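Local coordinates for 2-C-methyl-D-erythritol 4-phosphate cytidylyltransferase (Neisseria gonorrhoeae, PDB 1VGW), which probably catalyses the transfer of a cytidylyl group from CTP to 2-C-methyl-D-erythritol 4-phosphate, a step of isoprenoid biosynthesis that releases diphosphate, at residues T104-V109 / L171-L176; E127-A132 / L204-D209; H178-A183 / S194-L199. All coordinates share one frame; numbering follows the deposited sequence.

Overall arrangement
Interaction 1 is the most buried of the three: strand 106-109 pairs with the end of strand 169-173, so backbone hydrogen bonds hold it and leucine and isoleucine side chains pack around them. Interaction 2 sets the end of helix 119-129 against strand 204-207 of the same sheet, partly buried and without a hydrogen bond between its two segments. The two touch around N106 and G130. Interaction 3, farther from the chain's centre, packs helices 174-180 and 192-197 through alanine, valine and leucine side chains and one bridging water; it shares helix 174-180 with interaction 1 and meets it at F172 and V196. Interactions 2 and 3 do not touch, yet both reach the second subunit.

Interaction 1: T104-V109 / L171-L176; sequences TDNILV and LFQAGL
L171 reaches two neighbours at once, L108 with one methyl and N106 with the other. Alongside L108 the two leucines point the same way, and L171 CD2 sits 3.6 Å from L108 CD1. The other methyl, CD1, lies over the face of the N106 amide, 3.6 Å from N106 CG, where the two side chains cross obliquely. Both torsions of L171 are off the staggered positions (chi1 149°, chi2 9°), and the near-eclipsed chi2 is what swings CD1 over that amide. N106 has its polar business on another side: its ND2 donates to G130 O.

On the opposite face of the sheet I107 and F172 point out together, but the apolar touch of I107 is with the next residue along, its CG1 lying 3.7 Å from A174 CB. Farther toward the loop, T104 and Q173 run side by side in the same direction, the methyl CG2 of T104 beside the amide oxygen of Q173, while Q173 NE2 is hydrogen-bonded to A133 O.

The backbone fixes this register. I107 and F172 form a hydrogen-bonded antiparallel pair, I107 N to F172 O at 2.7 Å and F172 N to I107 O at 3.2 Å. A third bond runs from A174 N to D105 O at 3.0 Å. By then the chain has left the strand: Q173 is the N-cap residue and A174 begins helix 174-180, so the pairing is carried into the first turn of a helix. Strand 169-173 runs antiparallel to 106-109, which is itself parallel to 7-12, and leads directly into a helix; this fits the mixed, Rossmann-like sheet of GT-A nucleotidyltransferases.

Interaction 2: E127-A132 / L204-D209; sequences EQAGNA and LLIQGD
The flat carboxamide of Q128 lies against the branched side chain of I206. I206 CG2 lies to one side of the amide plane, off the nitrogen end, 3.6 Å from Q128 NE2, and I206 CG1 approaches the same nitrogen on that same side but much closer to the plane. That second distance, 3.1 Å between Q128 NE2 and I206 CG1, is short for a nitrogen and a carbon, and its exact value should be read with caution. The two side chains slide past each other in opposite directions, the Q128 chain being extended beyond CG. A second flat group, the peptide carbonyl of Q128, turns its oxygen toward L204 CD1 at 3.7 Å.

Methyls complete the contact. I206 CD1 reaches A129 CB at 3.7 Å; chi2 of 113°, well off a staggered position, places CD1 there. L204 CD1 lies 4.0 Å from the CB of A132, the last residue of a type I turn from A129. L204 also packs on Q153 of the second subunit.

No hydrogen bond joins 127-132 to 204-209, although one turn earlier R124 of the same helix bonds Q207 O. What these two segments share is van der Waals packing. The meeting of Q128 NE2 with I206 is no hydrogen bond, and since Q128 is exposed, water could probably serve its amide.

Interaction 3: H178-A183 / S194-L199; sequences HRALAA and SAVEKL
A180 and A195 meet where helices 174-180 and 192-197, joined by a loop that is not fully modelled, pack against each other on one flank of the Rossmann-like domain. The backbones come close here, the CA atoms of A180 and V196 being 5.4 Å apart, and A180 and A195 each present no more than a methyl.

The second helix turns its A195 methyl toward the first. A195 CB has L181 CD2 beside it at 3.8 Å and is 4.1 Å from A180 CB. The backbone of A195 takes part too, since A180 CB presses on A195 O at 3.4 Å. V196 comes next and touches more lightly, with CG2, the branch anti to its carbonyl carbon, 4.0 Å from A180 CB; V196 also packs on V201. E197 then points away from helix 174-180 and toward the second subunit, where it forms a salt bridge to K147 and a hydrogen bond to T157, both of that other chain. The chain turns back at L199, whose N is hydrogen-bonded to V196 O. L199 drops its CD2 methyl onto A180, at 3.5 Å from A180 CB and nearly as close to A180 CA. This leucine is exposed, and its torsions are off the staggered positions (chi1 -102°, chi2 23°).

A180 CB thus meets A195, V196 and L199, all from the second segment. Beside this apolar cluster the two segments share a water that donates to both main-chain oxygens, to A180 O at 2.6 Å and to A195 O at 2.8 Å, with an angle of about 101° at the water oxygen.

Interaction 1: T104-V109 / L171-L176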
loop_
_atom_site.group_PDB
_atom_site.type_symbol
_atom_site.label_atom_id
_atom_site.label_comp_id
_atom_site.label_asym_id
_atom_site.label_seq_id
_atom_site.Cartn_x
_atom_site.Cartn_y
_atom_site.Cartn_z
ATOM N N THR B 104 -22.184 17.964 18.855
ATOM C CA THR B 104 -21.901 16.560 19.082
ATOM C C THR B 104 -22.155 15.602 17.958
ATOM O O THR B 104 -21.985 14.366 18.168
ATOM C CB THR B 104 -22.694 16.065 20.359
ATOM O OG1 THR B 104 -24.041 16.566 20.226
ATOM C CG2 THR B 104 -22.089 16.654 21.612
ATOM N N ASP B 105 -22.661 16.005 16.804
ATOM C CA ASP B 105 -22.841 15.093 15.665
ATOM C C ASP B 105 -21.469 14.738 15.045
ATOM O O ASP B 105 -20.523 15.527 15.156
ATOM C CB ASP B 105 -23.647 15.819 14.569
ATOM C CG ASP B 105 -25.132 15.943 14.908
ATOM O OD1 ASP B 105 -25.715 15.030 15.497
ATOM O OD2 ASP B 105 -25.729 16.992 14.574
ATOM N N ASN B 106 -21.340 13.631 14.370
ATOM C CA ASN B 106 -20.123 13.188 13.721
ATOM C C ASN B 106 -19.942 13.696 12.280
ATOM O O ASN B 106 -20.886 13.675 11.464
ATOM C CB ASN B 106 -20.115 11.640 13.721
ATOM C CG ASN B 106 -20.100 11.027 15.083
ATOM O OD1 ASN B 106 -19.351 11.433 15.978
ATOM N ND2 ASN B 106 -20.910 9.983 15.335
ATOM N N ILE B 107 -18.737 14.146 11.940
ATOM C CA ILE B 107 -18.416 14.601 10.542
ATOM C C ILE B 107 -17.420 13.598 9.934
ATOM O O ILE B 107 -16.364 13.386 10.601
ATOM C CB ILE B 107 -17.715 15.941 10.578
ATOM C CG1 ILE B 107 -18.475 17.024 11.340
ATOM C CG2 ILE B 107 -17.294 16.440 9.190
ATOM C CD1 ILE B 107 -19.826 17.402 10.777
ATOM N N LEU B 108 -17.775 12.835 8.916
ATOM C CA LEU B 108 -16.831 11.863 8.310
ATOM C C LEU B 108 -16.129 12.489 7.086
ATOM O O LEU B 108 -16.814 12.699 6.066
ATOM C CB LEU B 108 -17.556 10.603 7.880
ATOM C CG LEU B 108 -18.005 9.611 8.934
ATOM C CD1 LEU B 108 -19.268 10.130 9.697
ATOM C CD2 LEU B 108 -18.373 8.279 8.313
ATOM N N VAL B 109 -14.887 12.913 7.186
ATOM C CA VAL B 109 -14.135 13.586 6.121
ATOM C C VAL B 109 -13.500 12.578 5.156
ATOM O O VAL B 109 -12.646 11.792 5.514
ATOM C CB VAL B 109 -13.101 14.579 6.642
ATOM C CG1 VAL B 109 -12.576 15.565 5.574
ATOM C CG2 VAL B 109 -13.660 15.481 7.775
ATOM N N LEU B 171 -13.321 10.264 11.127
ATOM C CA LEU B 171 -14.557 10.670 11.824
ATOM C C LEU B 171 -14.382 11.370 13.140
ATOM O O LEU B 171 -13.919 10.739 14.114
ATOM C CB LEU B 171 -15.411 9.420 11.929
ATOM C CG LEU B 171 -16.387 9.027 12.966
ATOM C CD1 LEU B 171 -16.779 10.035 14.029
ATOM C CD2 LEU B 171 -17.619 8.375 12.368
ATOM N N PHE B 172 -14.787 12.641 13.239
ATOM C CA PHE B 172 -14.749 13.417 14.455
ATOM C C PHE B 172 -16.024 14.238 14.716
ATOM O O PHE B 172 -16.760 14.606 13.783
ATOM C CB PHE B 172 -13.530 14.394 14.439
ATOM C CG PHE B 172 -12.231 13.637 14.346
ATOM C CD1 PHE B 172 -11.522 13.639 13.132
ATOM C CD2 PHE B 172 -11.775 12.831 15.374
ATOM C CE1 PHE B 172 -10.377 12.859 13.037
ATOM C CE2 PHE B 172 -10.622 12.087 15.295
ATOM C CZ PHE B 172 -9.913 12.106 14.065
ATOM N N GLN B 173 -16.287 14.530 15.986
ATOM C CA GLN B 173 -17.392 15.385 16.417
ATOM C C GLN B 173 -17.189 16.761 15.760
ATOM O O GLN B 173 -16.044 17.249 15.777
ATOM C CB GLN B 173 -17.347 15.609 17.963
ATOM C CG GLN B 173 -17.828 14.420 18.786
ATOM C CD GLN B 173 -17.735 14.744 20.283
ATOM O OE1 GLN B 173 -18.560 15.510 20.807
ATOM N NE2 GLN B 173 -16.664 14.261 20.908
ATOM N N ALA B 174 -18.248 17.402 15.326
ATOM C CA ALA B 174 -18.142 18.711 14.678
ATOM C C ALA B 174 -17.468 19.741 15.503
ATOM O O ALA B 174 -16.602 20.496 15.013
ATOM C CB ALA B 174 -19.562 19.113 14.248
ATOM N N GLY B 175 -17.811 19.859 16.813
ATOM C CA GLY B 175 -17.182 20.859 17.679
ATOM C C GLY B 175 -15.723 20.538 17.966
ATOM O O GLY B 175 -14.880 21.469 17.909
ATOM N N LEU B 176 -15.341 19.301 18.210
ATOM C CA LEU B 176 -13.932 18.935 18.379
ATOM C C LEU B 176 -13.100 19.196 17.114
ATOM O O LEU B 176 -11.969 19.718 17.164
ATOM C CB LEU B 176 -13.861 17.426 18.715
ATOM C CG LEU B 176 -12.476 16.828 18.828
ATOM C CD1 LEU B 176 -11.651 17.488 19.930
ATOM C CD2 LEU B 176 -12.563 15.314 19.077
#

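Interaction 2: E127-A132 / L204-D209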
loop_
_atom_site.group_PDB
_atom_site.type_symbol
_atom_site.label_atom_id
_atom_site.label_comp_id
_atom_site.label_asym_id
_atom_site.label_seq_id
_atom_site.Cartn_x
_atom_site.Cartn_y
_atom_site.Cartn_z
ATOM N N GLU B 127 -19.667 2.373 13.641
ATOM C CA GLU B 127 -19.934 1.594 14.830
ATOM C C GLU B 127 -18.921 1.792 15.943
ATOM O O GLU B 127 -19.282 2.053 17.096
ATOM C CB GLU B 127 -20.002 0.108 14.438
ATOM C CG GLU B 127 -20.461 -0.810 15.560
ATOM C CD GLU B 127 -21.861 -0.455 16.029
ATOM O OE1 GLU B 127 -22.740 -0.227 15.174
ATOM O OE2 GLU B 127 -22.064 -0.372 17.252
ATOM N N GLN B 128 -17.627 1.787 15.580
ATOM C CA GLN B 128 -16.573 1.960 16.590
ATOM C C GLN B 128 -16.203 3.376 16.900
ATOM O O GLN B 128 -16.238 3.807 18.070
ATOM C CB GLN B 128 -15.356 1.145 16.128
ATOM C CG GLN B 128 -15.720 -0.337 16.016
ATOM C CD GLN B 128 -14.681 -1.154 15.305
ATOM O OE1 GLN B 128 -14.967 -2.264 14.843
ATOM N NE2 GLN B 128 -13.460 -0.642 15.175
ATOM N N ALA B 129 -15.943 4.221 15.915
ATOM C CA ALA B 129 -15.562 5.606 16.252
ATOM C C ALA B 129 -16.779 6.472 16.422
ATOM O O ALA B 129 -16.727 7.562 17.015
ATOM C CB ALA B 129 -14.635 6.150 15.161
ATOM N N GLY B 130 -17.913 6.066 15.848
ATOM C CA GLY B 130 -19.122 6.838 15.910
ATOM C C GLY B 130 -19.665 7.066 17.328
ATOM O O GLY B 130 -20.411 8.036 17.519
ATOM N N ASN B 131 -19.298 6.220 18.276
ATOM C CA ASN B 131 -19.714 6.274 19.644
ATOM C C ASN B 131 -18.570 6.461 20.641
ATOM O O ASN B 131 -18.715 6.031 21.780
ATOM C CB ASN B 131 -20.485 4.994 20.066
ATOM C CG ASN B 131 -21.793 4.854 19.315
ATOM O OD1 ASN B 131 -22.707 5.670 19.469
ATOM N ND2 ASN B 131 -21.890 3.817 18.499
ATOM N N ALA B 132 -17.455 7.015 20.226
ATOM C CA ALA B 132 -16.336 7.285 21.120
ATOM C C ALA B 132 -16.075 8.788 21.007
ATOM O O ALA B 132 -15.821 9.190 19.848
ATOM C CB ALA B 132 -15.090 6.521 20.694
ATOM N N LEU B 204 -9.181 6.606 17.832
ATOM C CA LEU B 204 -9.033 5.151 17.666
ATOM C C LEU B 204 -8.498 4.835 16.261
ATOM O O LEU B 204 -8.675 5.628 15.323
ATOM C CB LEU B 204 -10.372 4.414 17.843
ATOM C CG LEU B 204 -11.230 4.637 19.058
ATOM C CD1 LEU B 204 -12.608 3.985 18.904
ATOM C CD2 LEU B 204 -10.593 4.040 20.311
ATOM N N LEU B 205 -7.895 3.667 16.090
ATOM C CA LEU B 205 -7.474 3.178 14.780
ATOM C C LEU B 205 -8.411 1.984 14.440
ATOM O O LEU B 205 -8.392 0.986 15.169
ATOM C CB LEU B 205 -6.037 2.678 14.707
ATOM C CG LEU B 205 -4.935 3.724 14.661
ATOM C CD1 LEU B 205 -3.628 3.164 15.203
ATOM C CD2 LEU B 205 -4.725 4.315 13.273
ATOM N N ILE B 206 -9.189 2.135 13.379
ATOM C CA ILE B 206 -10.117 1.086 12.913
ATOM C C ILE B 206 -9.621 0.518 11.569
ATOM O O ILE B 206 -9.104 1.203 10.672
ATOM C CB ILE B 206 -11.513 1.671 12.787
ATOM C CG1 ILE B 206 -12.072 1.987 14.222
ATOM C CG2 ILE B 206 -12.509 0.835 12.043
ATOM C CD1 ILE B 206 -12.215 3.502 14.359
ATOM N N GLN B 207 -9.661 -0.788 11.436
ATOM C CA GLN B 207 -9.201 -1.517 10.281
ATOM C C GLN B 207 -9.885 -1.084 9.004
ATOM O O GLN B 207 -11.108 -1.123 8.892
ATOM C CB GLN B 207 -9.366 -3.023 10.481
ATOM C CG GLN B 207 -8.967 -3.876 9.329
ATOM C CD GLN B 207 -7.514 -3.871 8.907
ATOM O OE1 GLN B 207 -6.545 -3.699 9.682
ATOM N NE2 GLN B 207 -7.336 -4.129 7.606
ATOM N N GLY B 208 -9.085 -0.661 8.013
ATOM C CA GLY B 208 -9.637 -0.235 6.730
ATOM C C GLY B 208 -9.693 -1.405 5.746
ATOM O O GLY B 208 -10.240 -2.465 6.058
ATOM N N ASP B 209 -9.071 -1.221 4.581
ATOM C CA ASP B 209 -9.073 -2.253 3.547
ATOM C C ASP B 209 -8.135 -1.940 2.392
ATOM O O ASP B 209 -8.056 -0.811 1.899
ATOM C CB ASP B 209 -10.524 -2.359 3.030
ATOM C CG ASP B 209 -10.759 -3.536 2.114
ATOM O OD1 ASP B 209 -11.372 -4.535 2.553
ATOM O OD2 ASP B 209 -10.353 -3.445 0.932
#

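Interaction 3: H178-A183 / S194-L199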
loop_
_atom_site.group_PDB
_atom_site.type_symbol
_atom_site.label_atom_id
_atom_site.label_comp_id
_atom_site.label_asym_id
_atom_site.label_seq_id
_atom_site.Cartn_x
_atom_site.Cartn_y
_atom_site.Cartn_z
ATOM N N HIS B 178 -13.958 21.365 14.482
ATOM C CA HIS B 178 -13.841 22.829 14.297
ATOM C C HIS B 178 -12.746 23.403 15.212
ATOM O O HIS B 178 -11.902 24.233 14.855
ATOM C CB HIS B 178 -15.178 23.455 14.655
ATOM C CG HIS B 178 -15.275 24.913 14.457
ATOM N ND1 HIS B 178 -15.113 25.532 13.242
ATOM C CD2 HIS B 178 -15.565 25.919 15.354
ATOM C CE1 HIS B 178 -15.267 26.837 13.381
ATOM N NE2 HIS B 178 -15.526 27.113 14.640
ATOM N N ARG B 179 -12.710 22.929 16.468
ATOM C CA ARG B 179 -11.722 23.398 17.415
ATOM C C ARG B 179 -10.296 23.092 16.961
ATOM O O ARG B 179 -9.469 24.003 16.942
ATOM C CB ARG B 179 -11.977 22.755 18.801
ATOM C CG ARG B 179 -11.753 23.681 19.959
ATOM C CD ARG B 179 -13.075 24.100 20.618
ATOM N NE ARG B 179 -14.038 23.060 20.712
ATOM C CZ ARG B 179 -14.979 22.820 21.579
ATOM N NH1 ARG B 179 -15.801 21.792 21.460
ATOM N NH2 ARG B 179 -15.085 23.623 22.646
ATOM N N ALA B 180 -9.989 21.850 16.638
ATOM C CA ALA B 180 -8.659 21.403 16.266
ATOM C C ALA B 180 -8.065 22.020 15.006
ATOM O O ALA B 180 -6.853 22.204 14.941
ATOM C CB ALA B 180 -8.651 19.879 16.094
ATOM N N LEU B 181 -8.848 22.317 13.983
ATOM C CA LEU B 181 -8.364 22.926 12.763
ATOM C C LEU B 181 -8.359 24.445 12.822
ATOM O O LEU B 181 -8.016 25.079 11.800
ATOM C CB LEU B 181 -9.282 22.524 11.590
ATOM C CG LEU B 181 -9.496 21.041 11.341
ATOM C CD1 LEU B 181 -10.560 20.879 10.254
ATOM C CD2 LEU B 181 -8.182 20.339 10.965
ATOM N N ALA B 182 -8.790 25.067 13.914
ATOM C CA ALA B 182 -8.818 26.528 13.972
ATOM C C ALA B 182 -7.489 27.156 14.308
ATOM O O ALA B 182 -7.325 28.371 14.018
ATOM C CB ALA B 182 -9.917 27.051 14.870
ATOM N N ALA B 183 -6.537 26.487 14.928
ATOM C CA ALA B 183 -5.225 27.141 15.140
ATOM C C ALA B 183 -4.345 26.291 16.046
ATOM O O ALA B 183 -4.906 25.402 16.718
ATOM C CB ALA B 183 -5.357 28.546 15.684
ATOM N N SER B 194 -4.177 14.226 12.910
ATOM C CA SER B 194 -3.018 14.889 13.485
ATOM C C SER B 194 -3.367 16.232 14.093
ATOM O O SER B 194 -2.620 16.716 14.951
ATOM C CB SER B 194 -1.853 14.975 12.483
ATOM O OG SER B 194 -1.985 16.099 11.635
ATOM N N ALA B 195 -4.382 16.938 13.629
ATOM C CA ALA B 195 -4.811 18.176 14.298
ATOM C C ALA B 195 -5.608 17.821 15.580
ATOM O O ALA B 195 -5.519 18.535 16.577
ATOM C CB ALA B 195 -5.674 19.074 13.464
ATOM N N VAL B 196 -6.328 16.719 15.586
ATOM C CA VAL B 196 -7.024 16.317 16.810
ATOM C C VAL B 196 -5.999 15.909 17.866
ATOM O O VAL B 196 -6.101 16.370 19.002
ATOM C CB VAL B 196 -8.107 15.275 16.557
ATOM C CG1 VAL B 196 -8.601 14.613 17.843
ATOM C CG2 VAL B 196 -9.349 15.958 15.918
ATOM N N GLU B 197 -4.973 15.131 17.530
ATOM C CA GLU B 197 -3.918 14.683 18.445
ATOM C C GLU B 197 -3.172 15.818 19.158
ATOM O O GLU B 197 -2.713 15.677 20.290
ATOM C CB GLU B 197 -2.873 13.845 17.714
ATOM C CG GLU B 197 -3.300 12.570 17.033
ATOM C CD GLU B 197 -2.424 12.233 15.816
ATOM O OE1 GLU B 197 -1.188 12.513 15.826
ATOM O OE2 GLU B 197 -2.932 11.704 14.813
ATOM N N LYS B 198 -3.027 16.969 18.509
ATOM C CA LYS B 198 -2.369 18.126 19.059
ATOM C C LYS B 198 -3.177 18.758 20.181
ATOM O O LYS B 198 -2.699 19.679 20.879
ATOM C CB LYS B 198 -2.073 19.193 17.985
ATOM C CG LYS B 198 -0.787 18.873 17.253
ATOM C CD LYS B 198 -0.576 19.759 16.040
ATOM C CE LYS B 198 0.536 19.179 15.159
ATOM N NZ LYS B 198 1.862 19.135 15.851
ATOM N N LEU B 199 -4.402 18.300 20.367
ATOM C CA LEU B 199 -5.234 18.823 21.468
ATOM C C LEU B 199 -5.064 17.922 22.689
ATOM O O LEU B 199 -5.624 18.192 23.750
ATOM C CB LEU B 199 -6.690 18.818 20.998
ATOM C CG LEU B 199 -7.314 20.116 20.561
ATOM C CD1 LEU B 199 -6.330 21.161 20.109
ATOM C CD2 LEU B 199 -8.437 19.904 19.541
HETATM O O HOH W 1 -5.063 21.344 16.653
#